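Local structure of chorismate mutase (Paraburkholderia phymatum, 5TS9) at the interface of chains A and B. The protein catalyses the rearrangement of chorismate to prephenate, as an all-helical chorismate mutase of the type II (AroQ) family. Numbering follows the deposited sequence. Chains: chain A/B, Chorismate mutase.

Contact 1 and contact 2 are neighbouring patches of one two-fold symmetric interface, the centres of their C-alpha atoms about 15 Å apart. Both use helix 67-95 against helix 156-165 of the other chain; contact 1 adds helix 137-151, and contact 2 also sets helix 67-95 against its own copy. The same tyrosine serves both, B:Tyr86 in contact 1 and A:Tyr86 in contact 2. Neighbours A:Asp163 and A:Arg164 divide the work: the first serves contact 1, the second contact 2. Contact 1 lies farther along helix 67-95 and recurs with the chains exchanged. The arrangement fits a dimer, although the structure alone does not prove one.

Contact 1: the interface of chains A and B. Residues chain A 142-143, 145, 159, 163, 166; chain B 86-87, 90-91, 93-94.
In this all-helical chorismate mutase of the type II family, the C-terminal part of helix 67-95 of chain B packs against helices 137-151 and 156-165 of chain A, and an arginine-aspartate pair lies at the centre of the patch.

The salt bridge is end-on and two-pronged. B:Arg94 and A:Asp163 reach tip to tip with guanidinium and carboxylate planes only 4° apart. B:Arg94 NH2 donates to A:Asp163 OD2 at 2.8 Å and B:Arg94 NH1 to A:Asp163 OD1 at 3.0 Å, each on the syn lone pair of its oxygen. A bend at chi3 (-75°) turns the B:Arg94 tip toward the carboxylate.

Further hydrogen bonds fix that pair. B:Arg94 NH1 also lies on a lone pair of the backbone carbonyl A:Ala142 O, 3.1 Å away, while NH2 donates within its own chain to the amide oxygen B:Asn91 OD1. These in-plane partners fix the rotation of the guanidinium, and the carbonyl B:Asn90 O sits over the centre of one face. A:Asp163 OD1 takes a second donor, B:Asn90 ND2 at 2.8 Å, from above the carboxylate plane; the amide stands nearly perpendicular to it, 81° apart. B:Arg93 NH1 holds B:Asn90 OD1 from the same chain, orienting that amide. A:Arg159, bent at chi3, brings NH2 within 3.1 Å of B:Asn91 OD1, above the carbonyl plane. Water 1 joins A:Asp163 OD2 to the same amide oxygen. So many donors around A:Asp163 would favour its charged form.

Apolar packing is modest: the A:Ala142 methyl CB rests against B:Arg93 CB at 3.8 Å and alongside the B:Asn90 amide.

Contact 2: the interface of chains A and B. Residues chain A 79, 82-83, 86, 164; chain B 79, 83, 164.
Helix 67-95 of each chain meets its counterpart here, and helix 156-165 supplies an arginine from either side to form a reciprocal pair of salt bridges. B:Arg164 NH2 donates to the carboxylate oxygen A:Glu79 OE1 at 3.2 Å, and A:Arg164 NH2 to B:Glu79 OE2 at 3.2 Å. Both bonds are nearly straight, lie in the guanidinium plane and use the syn lone pair of the oxygen. Each arginine has CG anti to the backbone N and bends at chi2, and its chain crosses the glutamate at about a right angle. A:Lys82 NZ approaches the other oxygen, A:Glu79 OE2, from above the carboxylate plane at 3.0 Å. B:Arg164 is sandwiched: A:Tyr86 CE2 lies over one face toward the rim and B:Glu79 CB over the opposite face.

Between the bridges, A:Glu83 and B:Glu83 extend tip to tip and their carboxylates stack, planes 5° apart and CD to CD 3.5 Å. Their first torsions differ, A:Glu83 CG anti to the backbone N (174°) and B:Glu83 CG anti to the carbonyl carbon (-69°), so the pair breaks exact symmetry. Such proximity may raise the pKa of one acid, though the same-chain salt bridge from B:Arg164 NE to B:Glu83 OE1, 3.5 Å, may offset this. Water 2 links A:Glu83 OE1 to the carbonyl B:Glu83 O. The patch sits midway along the interface, where the two long helices cross.

Contact 1: the interface of chains A and B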
ATOM      1  N   ALA A 142     -14.628   7.080   5.152  1.00 19.24           N
ATOM      2  CA  ALA A 142     -14.120   7.860   4.015  1.00 21.88           C
ATOM      3  C   ALA A 142     -14.259   9.360   4.267  1.00 19.53           C
ATOM      4  O   ALA A 142     -13.353  10.137   3.942  1.00 22.58           O
ATOM      5  CB  ALA A 142     -14.839   7.473   2.718  1.00 23.39           C
ATOM      6  N   SER A 143     -15.380   9.785   4.863  1.00 20.77           N
ATOM      7  CA  SER A 143     -15.541  11.203   5.182  0.61 25.82           C
ATOM      8  C   SER A 143     -14.535  11.653   6.234  1.00 25.31           C
ATOM      9  O   SER A 143     -13.947  12.733   6.112  1.00 24.55           O
ATOM     10  CB  SER A 143     -16.968  11.490   5.649  0.61 25.15           C
ATOM     11  OG  SER A 143     -17.869  11.405   4.569  0.61 26.50           O
ATOM     12  N   VAL A 145     -11.575  10.458   6.782  1.00 21.11           N
ATOM     13  CA  VAL A 145     -10.288  10.596   6.115  1.00 20.18           C
ATOM     14  C   VAL A 145     -10.224  11.915   5.362  1.00 20.10           C
ATOM     15  O   VAL A 145      -9.202  12.616   5.379  1.00 21.88           O
ATOM     16  CB  VAL A 145     -10.069   9.404   5.183  1.00 17.19           C
ATOM     17  CG1 VAL A 145      -8.915   9.687   4.229  1.00 15.53           C
ATOM     18  CG2 VAL A 145      -9.823   8.145   6.014  1.00 17.97           C
ATOM     19  N   ARG A 159      -2.953  11.109   1.716  1.00 14.87           N
ATOM     20  CA  ARG A 159      -4.369  10.753   1.817  1.00 14.19           C
ATOM     21  C   ARG A 159      -4.620   9.361   1.251  1.00 15.73           C
ATOM     22  O   ARG A 159      -5.378   8.567   1.834  1.00 13.84           O
ATOM     23  CB  ARG A 159      -5.237  11.795   1.109  1.00 17.72           C
ATOM     24  CG  ARG A 159      -6.745  11.587   1.338  1.00 16.08           C
ATOM     25  CD  ARG A 159      -7.588  12.693   0.675  1.00 23.35           C
ATOM     26  NE  ARG A 159      -8.034  12.268  -0.647  1.00 42.69           N
ATOM     27  CZ  ARG A 159      -7.553  12.739  -1.794  1.00 52.80           C
ATOM     28  NH1 ARG A 159      -6.614  13.675  -1.789  1.00 54.94           N
ATOM     29  NH2 ARG A 159      -8.019  12.282  -2.952  1.00 55.08           N
ATOM     30  N   ASP A 163      -6.144   6.267   3.347  1.00 13.69           N
ATOM     31  CA  ASP A 163      -7.211   5.356   2.910  1.00 13.65           C
ATOM     32  C   ASP A 163      -6.784   3.890   3.026  1.00 16.55           C
ATOM     33  O   ASP A 163      -7.617   3.015   3.289  1.00 15.72           O
ATOM     34  CB  ASP A 163      -7.609   5.642   1.460  1.00 14.54           C
ATOM     35  CG  ASP A 163      -8.479   6.916   1.289  1.00 22.06           C
ATOM     36  OD1 ASP A 163      -9.320   7.250   2.161  1.00 16.26           O
ATOM     37  OD2 ASP A 163      -8.335   7.560   0.232  1.00 20.61           O
ATOM     38  N   VAL A 166      -6.964   2.910   7.004  1.00 14.60           N
ATOM     39  CA  VAL A 166      -8.286   2.768   7.620  1.00 14.69           C
ATOM     40  C   VAL A 166      -9.059   1.580   7.052  1.00 15.07           C
ATOM     41  O   VAL A 166     -10.243   1.386   7.364  1.00 15.88           O
ATOM     42  CB  VAL A 166      -9.110   4.057   7.436  1.00 15.07           C
ATOM     43  CG1 VAL A 166      -8.392   5.241   8.068  1.00 14.90           C
ATOM     44  CG2 VAL A 166      -9.402   4.294   5.945  1.00 14.94           C
TER
ATOM     45  N   TYR B  86      -8.157   0.836  -2.687  1.00 11.88           N
ATOM     46  CA  TYR B  86      -8.650   1.496  -1.477  1.00 15.41           C
ATOM     47  C   TYR B  86      -8.826   2.991  -1.689  1.00 19.82           C
ATOM     48  O   TYR B  86      -9.829   3.584  -1.252  1.00 12.44           O
ATOM     49  CB  TYR B  86      -7.702   1.250  -0.307  1.00 18.56           C
ATOM     50  CG  TYR B  86      -7.870  -0.094   0.364  1.00 18.26           C
ATOM     51  CD1 TYR B  86      -9.076  -0.451   0.955  1.00 18.67           C
ATOM     52  CD2 TYR B  86      -6.804  -0.989   0.440  1.00 15.76           C
ATOM     53  CE1 TYR B  86      -9.227  -1.672   1.581  1.00 20.48           C
ATOM     54  CE2 TYR B  86      -6.939  -2.199   1.074  1.00 15.34           C
ATOM     55  CZ  TYR B  86      -8.153  -2.549   1.626  1.00 14.63           C
ATOM     56  OH  TYR B  86      -8.279  -3.760   2.258  1.00 12.61           O
ATOM     57  N   ALA B  87      -7.836   3.635  -2.317  1.00 14.89           N
ATOM     58  CA  ALA B  87      -7.934   5.077  -2.500  1.00 14.07           C
ATOM     59  C   ALA B  87      -9.064   5.428  -3.462  1.00 15.92           C
ATOM     60  O   ALA B  87      -9.831   6.358  -3.202  1.00 14.16           O
ATOM     61  CB  ALA B  87      -6.594   5.642  -2.985  1.00 12.57           C
ATOM     62  N   ASN B  90     -12.466   5.102  -1.749  1.00 13.52           N
ATOM     63  CA  ASN B  90     -12.769   6.171  -0.806  1.00 14.01           C
ATOM     64  C   ASN B  90     -12.905   7.521  -1.490  1.00 19.34           C
ATOM     65  O   ASN B  90     -13.717   8.340  -1.047  1.00 19.27           O
ATOM     66  CB  ASN B  90     -11.715   6.205   0.298  1.00 18.98           C
ATOM     67  CG  ASN B  90     -12.096   5.315   1.456  1.00 22.48           C
ATOM     68  OD1 ASN B  90     -13.088   4.583   1.379  1.00 20.60           O
ATOM     69  ND2 ASN B  90     -11.339   5.382   2.540  1.00 16.87           N
ATOM     70  N   ASN B  91     -12.144   7.767  -2.565  1.00 15.97           N
ATOM     71  CA  ASN B  91     -12.412   8.934  -3.401  1.00 16.49           C
ATOM     72  C   ASN B  91     -13.866   8.931  -3.862  1.00 14.80           C
ATOM     73  O   ASN B  91     -14.585   9.929  -3.718  1.00 17.20           O
ATOM     74  CB  ASN B  91     -11.477   8.947  -4.618  1.00 16.81           C
ATOM     75  CG  ASN B  91     -10.013   9.317  -4.256  1.00 22.56           C
ATOM     76  OD1 ASN B  91      -9.706   9.721  -3.131  1.00 17.38           O
ATOM     77  ND2 ASN B  91      -9.121   9.189  -5.231  1.00 16.06           N
ATOM     78  N   ARG B  93     -16.495   7.355  -2.680  1.00 21.66           N
ATOM     79  CA  ARG B  93     -17.408   7.595  -1.564  1.00 20.01           C
ATOM     80  C   ARG B  93     -17.443   9.068  -1.186  1.00 24.66           C
ATOM     81  O   ARG B  93     -18.524   9.633  -0.973  1.00 28.02           O
ATOM     82  CB  ARG B  93     -17.003   6.740  -0.362  1.00 18.74           C
ATOM     83  CG  ARG B  93     -17.125   5.259  -0.633  1.00 17.00           C
ATOM     84  CD  ARG B  93     -16.684   4.435   0.588  1.00 27.75           C
ATOM     85  NE  ARG B  93     -16.931   3.006   0.390  1.00 25.59           N
ATOM     86  CZ  ARG B  93     -15.990   2.064   0.419  1.00 24.44           C
ATOM     87  NH1 ARG B  93     -14.721   2.378   0.672  1.00 20.37           N
ATOM     88  NH2 ARG B  93     -16.328   0.799   0.223  1.00 28.89           N
ATOM     89  N   ARG B  94     -16.273   9.713  -1.097  1.00 18.86           N
ATOM     90  CA  ARG B  94     -16.250  11.127  -0.733  1.00 24.89           C
ATOM     91  C   ARG B  94     -16.942  11.978  -1.795  1.00 26.65           C
ATOM     92  O   ARG B  94     -17.723  12.879  -1.462  1.00 25.52           O
ATOM     93  CB  ARG B  94     -14.813  11.603  -0.502  1.00 21.47           C
ATOM     94  CG  ARG B  94     -14.207  11.149   0.808  1.00 17.33           C
ATOM     95  CD  ARG B  94     -12.817  11.770   1.027  1.00 16.57           C
ATOM     96  NE  ARG B  94     -11.810  11.120   0.174  1.00 19.12           N
ATOM     97  CZ  ARG B  94     -11.103  10.041   0.531  1.00 25.76           C
ATOM     98  NH1 ARG B  94     -11.275   9.474   1.725  1.00 14.94           N
ATOM     99  NH2 ARG B  94     -10.216   9.519  -0.305  1.00 19.11           N
TER
HETATM  100  O   HOH W   1      -7.276   9.005  -1.776  1.00 16.23           O

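Contact 2: the interface of chains A and B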
ATOM      1  N   GLU A  79       1.589  -1.447   6.263  1.00 12.74           N
ATOM      2  CA  GLU A  79       1.555  -1.362   4.800  0.54 12.29           C
ATOM      3  C   GLU A  79       1.331   0.070   4.329  1.00 11.78           C
ATOM      4  O   GLU A  79       1.903   0.493   3.323  1.00 15.41           O
ATOM      5  CB  GLU A  79       0.463  -2.273   4.227  0.54 12.47           C
ATOM      6  CG  GLU A  79       0.707  -3.751   4.445  0.54 18.77           C
ATOM      7  CD  GLU A  79       1.959  -4.238   3.754  0.54 18.23           C
ATOM      8  OE1 GLU A  79       2.256  -3.753   2.642  0.54 24.38           O
ATOM      9  OE2 GLU A  79       2.652  -5.101   4.316  0.54 16.14           O
ATOM     10  N   LYS A  82       4.712   1.786   4.681  1.00 13.56           N
ATOM     11  CA  LYS A  82       5.618   1.438   3.584  1.00 15.19           C
ATOM     12  C   LYS A  82       5.195   2.089   2.265  1.00 13.41           C
ATOM     13  O   LYS A  82       6.050   2.503   1.485  1.00 16.29           O
ATOM     14  CB  LYS A  82       5.710  -0.085   3.434  1.00 15.54           C
ATOM     15  CG  LYS A  82       6.198  -0.778   4.726  1.00 19.27           C
ATOM     16  CD  LYS A  82       6.518  -2.257   4.521  1.00 19.56           C
ATOM     17  CE  LYS A  82       5.255  -3.045   4.244  1.00 15.04           C
ATOM     18  NZ  LYS A  82       5.585  -4.522   4.110  1.00 21.11           N
ATOM     19  N   GLU A  83       3.888   2.181   1.991  1.00 15.00           N
ATOM     20  CA  GLU A  83       3.414   2.874   0.789  0.52 14.99           C
ATOM     21  C   GLU A  83       4.014   4.272   0.682  1.00 15.26           C
ATOM     22  O   GLU A  83       4.495   4.691  -0.381  1.00 15.69           O
ATOM     23  CB  GLU A  83       1.884   2.960   0.815  0.52 10.93           C
ATOM     24  CG  GLU A  83       1.276   3.775  -0.300  0.52 12.33           C
ATOM     25  CD  GLU A  83      -0.256   3.709  -0.328  0.52 17.14           C
ATOM     26  OE1 GLU A  83      -0.858   4.271  -1.257  0.52 11.28           O
ATOM     27  OE2 GLU A  83      -0.863   3.096   0.576  0.52 15.00           O
ATOM     28  N   TYR A  86       8.086   3.993   0.255  1.00 15.08           N
ATOM     29  CA  TYR A  86       8.555   3.624  -1.080  1.00 13.82           C
ATOM     30  C   TYR A  86       8.369   4.782  -2.059  1.00 14.76           C
ATOM     31  O   TYR A  86       9.224   5.023  -2.917  1.00 12.33           O
ATOM     32  CB  TYR A  86       7.811   2.393  -1.597  1.00 14.90           C
ATOM     33  CG  TYR A  86       8.283   1.061  -1.063  1.00 13.66           C
ATOM     34  CD1 TYR A  86       9.611   0.642  -1.234  1.00 14.83           C
ATOM     35  CD2 TYR A  86       7.394   0.202  -0.431  1.00 12.07           C
ATOM     36  CE1 TYR A  86      10.035  -0.602  -0.767  1.00 15.02           C
ATOM     37  CE2 TYR A  86       7.798  -1.029   0.046  1.00 14.11           C
ATOM     38  CZ  TYR A  86       9.128  -1.435  -0.129  1.00 15.39           C
ATOM     39  OH  TYR A  86       9.547  -2.654   0.367  1.00 15.87           O
ATOM     40  N   ARG A 164      -5.498   3.596   2.813  1.00 13.10           N
ATOM     41  CA  ARG A 164      -5.002   2.239   3.022  1.00 16.69           C
ATOM     42  C   ARG A 164      -5.011   1.886   4.504  1.00 16.24           C
ATOM     43  O   ARG A 164      -5.357   0.758   4.883  1.00 16.77           O
ATOM     44  CB  ARG A 164      -3.581   2.108   2.440  1.00 12.66           C
ATOM     45  CG  ARG A 164      -2.906   0.737   2.664  1.00 11.94           C
ATOM     46  CD  ARG A 164      -3.578  -0.341   1.799  1.00 16.06           C
ATOM     47  NE  ARG A 164      -3.022  -1.685   1.967  1.00 19.47           N
ATOM     48  CZ  ARG A 164      -3.345  -2.495   2.969  1.00 21.51           C
ATOM     49  NH1 ARG A 164      -4.199  -2.080   3.905  1.00 18.43           N
ATOM     50  NH2 ARG A 164      -2.803  -3.711   3.047  1.00 19.81           N
TER
ATOM     51  N   GLU B  79      -0.184  -5.976  -3.267  1.00  9.71           N
ATOM     52  CA  GLU B  79      -0.279  -4.843  -2.353  0.56 13.79           C
ATOM     53  C   GLU B  79      -0.424  -3.531  -3.110  1.00 15.78           C
ATOM     54  O   GLU B  79      -1.201  -2.655  -2.700  1.00 12.27           O
ATOM     55  CB  GLU B  79       0.933  -4.800  -1.423  0.56 13.64           C
ATOM     56  CG  GLU B  79       0.929  -5.893  -0.375  0.56 16.73           C
ATOM     57  CD  GLU B  79      -0.325  -5.868   0.502  0.56 24.06           C
ATOM     58  OE1 GLU B  79      -0.784  -6.957   0.901  0.56 10.95           O
ATOM     59  OE2 GLU B  79      -0.842  -4.759   0.795  0.56 22.60           O
ATOM     60  N   GLU B  83      -3.604  -0.895  -2.882  1.00 10.82           N
ATOM     61  CA  GLU B  83      -3.420   0.518  -2.560  0.52 14.34           C
ATOM     62  C   GLU B  83      -4.224   1.400  -3.506  1.00 14.10           C
ATOM     63  O   GLU B  83      -4.871   2.359  -3.067  1.00 15.93           O
ATOM     64  CB  GLU B  83      -1.928   0.883  -2.589  0.52 13.18           C
ATOM     65  CG  GLU B  83      -1.157   0.227  -1.445  0.52 13.71           C
ATOM     66  CD  GLU B  83       0.361   0.428  -1.476  0.52 16.28           C
ATOM     67  OE1 GLU B  83       1.024  -0.135  -0.581  0.52 13.04           O
ATOM     68  OE2 GLU B  83       0.889   1.144  -2.358  0.52 16.29           O
ATOM     69  N   ARG B 164       5.393   1.233  -5.343  1.00 13.28           N
ATOM     70  CA  ARG B 164       5.192   0.111  -4.429  1.00 15.64           C
ATOM     71  C   ARG B 164       5.379  -1.226  -5.141  1.00 15.80           C
ATOM     72  O   ARG B 164       5.920  -2.179  -4.556  1.00 11.78           O
ATOM     73  CB  ARG B 164       3.791   0.196  -3.805  1.00 13.88           C
ATOM     74  CG  ARG B 164       3.447  -0.971  -2.874  1.00 17.53           C
ATOM     75  CD  ARG B 164       4.241  -0.869  -1.569  1.00 18.34           C
ATOM     76  NE  ARG B 164       3.963  -1.962  -0.630  1.00 23.65           N
ATOM     77  CZ  ARG B 164       4.499  -3.179  -0.723  1.00 21.54           C
ATOM     78  NH1 ARG B 164       5.321  -3.474  -1.726  1.00 19.22           N
ATOM     79  NH2 ARG B 164       4.205  -4.110   0.175  1.00 20.65           N
TER
HETATM   80  O   HOH W   2      -3.576   3.985  -1.233  1.00 41.55           O